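Local coordinates for protein Cag-Z (Helicobacter pylori, PDB 1S2X) that is of unknown function but is encoded by the cag pathogenicity island, which specifies a type IV secretion system, and probably serves that system, at residues A[21-31]-A[75-86]. The protein carries 1 engineered substitution. Numbering follows the deposited sequence.
Sequences LDSNSSLMRNA and AYYNYLNNLVLA
Asn24 and Leu27, in the linker that follows helix 14-23 and folds into a type I turn (Ser26 to Arg29) and a type II turn (Met28 to Ala31), bring their CA atoms to 6.5 Å from Leu83 CA and 6.0 Å from Tyr79 CA, so the chain runs antiparallel to helix 74-101. How a helix can seat a turn-rich linker largely around one aromatic side chain is well illustrated by Tyr79. Its ring reaches the linker because CG turns away from the backbone N (chi1 166°), and it is met from two directions. Over one face sits Met28, a selenomethionine, whose CG lies 3.4 Å from the ring centroid in a CH-pi contact. Bends at chi2 and chi3 keep its SE over the same face, 4.1 Å from the centroid, and let it meet the Tyr76 ring obliquely, a Met-aromatic contact with each. At the ring edge, near its plane, Asn24 O comes within 3.0 Å of Tyr79 CE1. Leu27 lays CD1 against the helix backbone, 3.5 Å from Ala75 O. The polar link is indirect: one water donates to Asn24 OD1 and accepts from Asn82 ND2, joining two amides whose planes are 39° apart. Leu21 CD2 packs against Leu83 CD1 at 4.0 Å. Helix 105-135 also packs here, Glu126 hydrogen-bonding Tyr79 OH and Ile130 touching Met28, while Phe164 of helix 161-183 packs on Tyr76; the linker thus lies along this all-helical bundle before helix 31-43 begins.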
# COMPACT_ATOMS: atom_id res chain seq x y z
N LEU A 21 3.02 -4.27 12.22
CA LEU A 21 1.70 -4.50 11.64
C LEU A 21 0.58 -4.28 12.66
O LEU A 21 -0.31 -3.46 12.47
CB LEU A 21 1.62 -5.92 11.07
CG LEU A 21 2.38 -6.17 9.78
CD1 LEU A 21 2.25 -7.64 9.38
CD2 LEU A 21 1.90 -5.28 8.64
N ASP A 22 0.61 -4.99 13.79
CA ASP A 22 -0.41 -4.85 14.83
C ASP A 22 -0.47 -3.44 15.39
O ASP A 22 -1.54 -2.89 15.69
CB ASP A 22 -0.12 -5.82 15.99
CG ASP A 22 0.21 -7.22 15.54
OD1 ASP A 22 -0.46 -7.71 14.61
OD2 ASP A 22 1.14 -7.84 16.12
N SER A 23 0.69 -2.82 15.55
CA SER A 23 0.74 -1.47 16.09
C SER A 23 -0.05 -0.49 15.23
O SER A 23 -0.70 0.41 15.75
CB SER A 23 2.20 -1.01 16.19
OG SER A 23 2.31 0.40 16.23
N ASN A 24 0.01 -0.69 13.92
CA ASN A 24 -0.53 0.19 12.91
C ASN A 24 -1.79 -0.36 12.26
O ASN A 24 -2.24 0.14 11.23
CB ASN A 24 0.51 0.42 11.80
CG ASN A 24 1.48 1.54 12.08
OD1 ASN A 24 1.13 2.72 12.07
ND2 ASN A 24 2.75 1.19 12.31
N SER A 25 -2.37 -1.41 12.83
CA SER A 25 -3.44 -2.11 12.15
C SER A 25 -4.77 -1.38 12.22
O SER A 25 -5.74 -1.82 11.61
CB SER A 25 -3.61 -3.52 12.72
OG SER A 25 -4.43 -3.51 13.87
N SER A 26 -4.84 -0.26 12.95
CA SER A 26 -6.17 0.31 13.13
C SER A 26 -6.70 0.95 11.85
O SER A 26 -7.89 0.83 11.57
CB SER A 26 -6.22 1.37 14.25
OG SER A 26 -7.56 1.84 14.36
N LEU A 27 -5.83 1.63 11.10
CA LEU A 27 -6.39 2.27 9.90
C LEU A 27 -6.95 1.24 8.92
O LEU A 27 -7.80 1.57 8.10
CB LEU A 27 -5.33 3.15 9.25
CG LEU A 27 -5.34 4.62 9.70
CD1 LEU A 27 -4.25 5.40 8.99
CD2 LEU A 27 -6.71 5.26 9.47
N MSE A 28 -6.48 -0.00 9.01
CA MSE A 28 -6.81 -1.06 8.07
C MSE A 28 -7.96 -1.93 8.55
O MSE A 28 -8.39 -2.84 7.85
CB MSE A 28 -5.57 -1.95 7.83
CG MSE A 28 -4.46 -1.14 7.16
SE MSE A 28 -5.10 -0.33 5.67
CE MSE A 28 -5.26 -1.78 4.61
N ARG A 29 -8.44 -1.64 9.76
CA ARG A 29 -9.48 -2.49 10.33
C ARG A 29 -10.69 -2.59 9.41
O ARG A 29 -11.29 -1.56 9.08
CB ARG A 29 -9.91 -1.97 11.70
CG ARG A 29 -8.95 -2.39 12.82
CD ARG A 29 -9.28 -1.69 14.13
NE ARG A 29 -9.11 -2.59 15.26
CZ ARG A 29 -9.99 -2.73 16.26
NH1 ARG A 29 -9.77 -3.58 17.25
NH2 ARG A 29 -11.09 -1.99 16.25
N ASN A 30 -11.01 -3.81 9.00
CA ASN A 30 -12.20 -4.13 8.23
C ASN A 30 -12.14 -3.62 6.79
O ASN A 30 -13.18 -3.57 6.13
CB ASN A 30 -13.44 -3.55 8.93
CG ASN A 30 -14.01 -4.55 9.91
OD1 ASN A 30 -15.21 -4.82 9.90
ND2 ASN A 30 -13.16 -5.12 10.75
N ALA A 31 -10.96 -3.25 6.31
CA ALA A 31 -10.83 -2.70 4.96
C ALA A 31 -11.43 -3.61 3.89
O ALA A 31 -12.14 -3.16 2.99
CB ALA A 31 -9.37 -2.46 4.65
N ALA A 75 -6.75 7.68 3.76
CA ALA A 75 -6.41 6.97 5.00
C ALA A 75 -5.35 5.90 4.74
O ALA A 75 -4.41 5.76 5.52
CB ALA A 75 -7.67 6.33 5.56
N TYR A 76 -5.51 5.14 3.66
CA TYR A 76 -4.53 4.08 3.35
C TYR A 76 -3.16 4.71 3.07
O TYR A 76 -2.17 4.03 3.32
CB TYR A 76 -4.93 3.20 2.16
CG TYR A 76 -6.27 2.53 2.31
CD1 TYR A 76 -7.10 2.29 1.22
CD2 TYR A 76 -6.72 2.13 3.57
CE1 TYR A 76 -8.33 1.67 1.38
CE2 TYR A 76 -7.94 1.52 3.73
CZ TYR A 76 -8.74 1.29 2.63
OH TYR A 76 -9.97 0.68 2.80
N TYR A 77 -3.17 5.93 2.57
CA TYR A 77 -1.99 6.73 2.30
C TYR A 77 -1.22 6.92 3.60
O TYR A 77 -0.00 6.74 3.66
CB TYR A 77 -2.30 8.09 1.66
CG TYR A 77 -1.05 8.90 1.36
CD1 TYR A 77 -0.22 8.53 0.32
CD2 TYR A 77 -0.68 10.01 2.10
CE1 TYR A 77 0.93 9.24 0.01
CE2 TYR A 77 0.47 10.73 1.81
CZ TYR A 77 1.28 10.34 0.76
OH TYR A 77 2.43 11.03 0.43
N ASN A 78 -1.97 7.28 4.64
CA ASN A 78 -1.41 7.55 5.96
C ASN A 78 -0.97 6.24 6.62
O ASN A 78 0.09 6.20 7.25
CB ASN A 78 -2.38 8.30 6.85
CG ASN A 78 -2.90 9.62 6.31
OD1 ASN A 78 -2.31 10.31 5.47
ND2 ASN A 78 -4.06 10.01 6.83
N TYR A 79 -1.77 5.19 6.47
CA TYR A 79 -1.40 3.89 7.01
C TYR A 79 -0.00 3.51 6.50
O TYR A 79 0.89 3.19 7.28
CB TYR A 79 -2.41 2.79 6.66
CG TYR A 79 -1.84 1.40 6.91
CD1 TYR A 79 -1.72 0.90 8.20
CD2 TYR A 79 -1.42 0.60 5.86
CE1 TYR A 79 -1.20 -0.36 8.43
CE2 TYR A 79 -0.89 -0.66 6.08
CZ TYR A 79 -0.78 -1.14 7.37
OH TYR A 79 -0.26 -2.40 7.59
N LEU A 80 0.19 3.56 5.19
CA LEU A 80 1.49 3.21 4.63
C LEU A 80 2.61 4.13 5.10
O LEU A 80 3.70 3.62 5.40
CB LEU A 80 1.43 3.23 3.10
CG LEU A 80 0.61 2.06 2.55
CD1 LEU A 80 0.38 2.23 1.06
CD2 LEU A 80 1.32 0.75 2.90
N ASN A 81 2.36 5.43 5.16
CA ASN A 81 3.40 6.35 5.65
C ASN A 81 3.79 5.99 7.08
O ASN A 81 4.97 5.90 7.42
CB ASN A 81 2.93 7.80 5.56
CG ASN A 81 4.05 8.79 5.81
OD1 ASN A 81 4.62 9.36 4.87
ND2 ASN A 81 4.38 9.02 7.08
N ASN A 82 2.81 5.79 7.95
CA ASN A 82 3.05 5.42 9.34
C ASN A 82 3.87 4.13 9.45
O ASN A 82 4.84 4.05 10.19
CB ASN A 82 1.74 5.21 10.08
CG ASN A 82 0.93 6.49 10.15
OD1 ASN A 82 1.40 7.53 9.69
ND2 ASN A 82 -0.27 6.40 10.71
N LEU A 83 3.45 3.12 8.69
CA LEU A 83 4.13 1.84 8.65
C LEU A 83 5.57 1.97 8.18
O LEU A 83 6.49 1.42 8.77
CB LEU A 83 3.39 0.88 7.69
CG LEU A 83 4.09 -0.48 7.55
CD1 LEU A 83 3.22 -1.57 8.15
CD2 LEU A 83 4.42 -0.77 6.09
N VAL A 84 5.75 2.68 7.07
CA VAL A 84 7.09 2.87 6.51
C VAL A 84 8.01 3.58 7.50
O VAL A 84 9.17 3.17 7.64
CB VAL A 84 7.04 3.65 5.19
CG1 VAL A 84 8.43 4.09 4.75
CG2 VAL A 84 6.37 2.79 4.13
N LEU A 85 7.47 4.60 8.15
CA LEU A 85 8.23 5.38 9.11
C LEU A 85 8.65 4.50 10.29
O LEU A 85 9.83 4.47 10.66
CB LEU A 85 7.42 6.59 9.58
CG LEU A 85 8.13 7.57 10.51
CD1 LEU A 85 9.33 8.21 9.82
CD2 LEU A 85 7.16 8.63 11.00
N ALA A 86 7.67 3.80 10.83
CA ALA A 86 7.83 2.95 12.00
C ALA A 86 8.85 1.84 11.73
O ALA A 86 9.57 1.50 12.67
CB ALA A 86 6.53 2.32 12.45
O HOH W 1 -1.10 3.90 10.89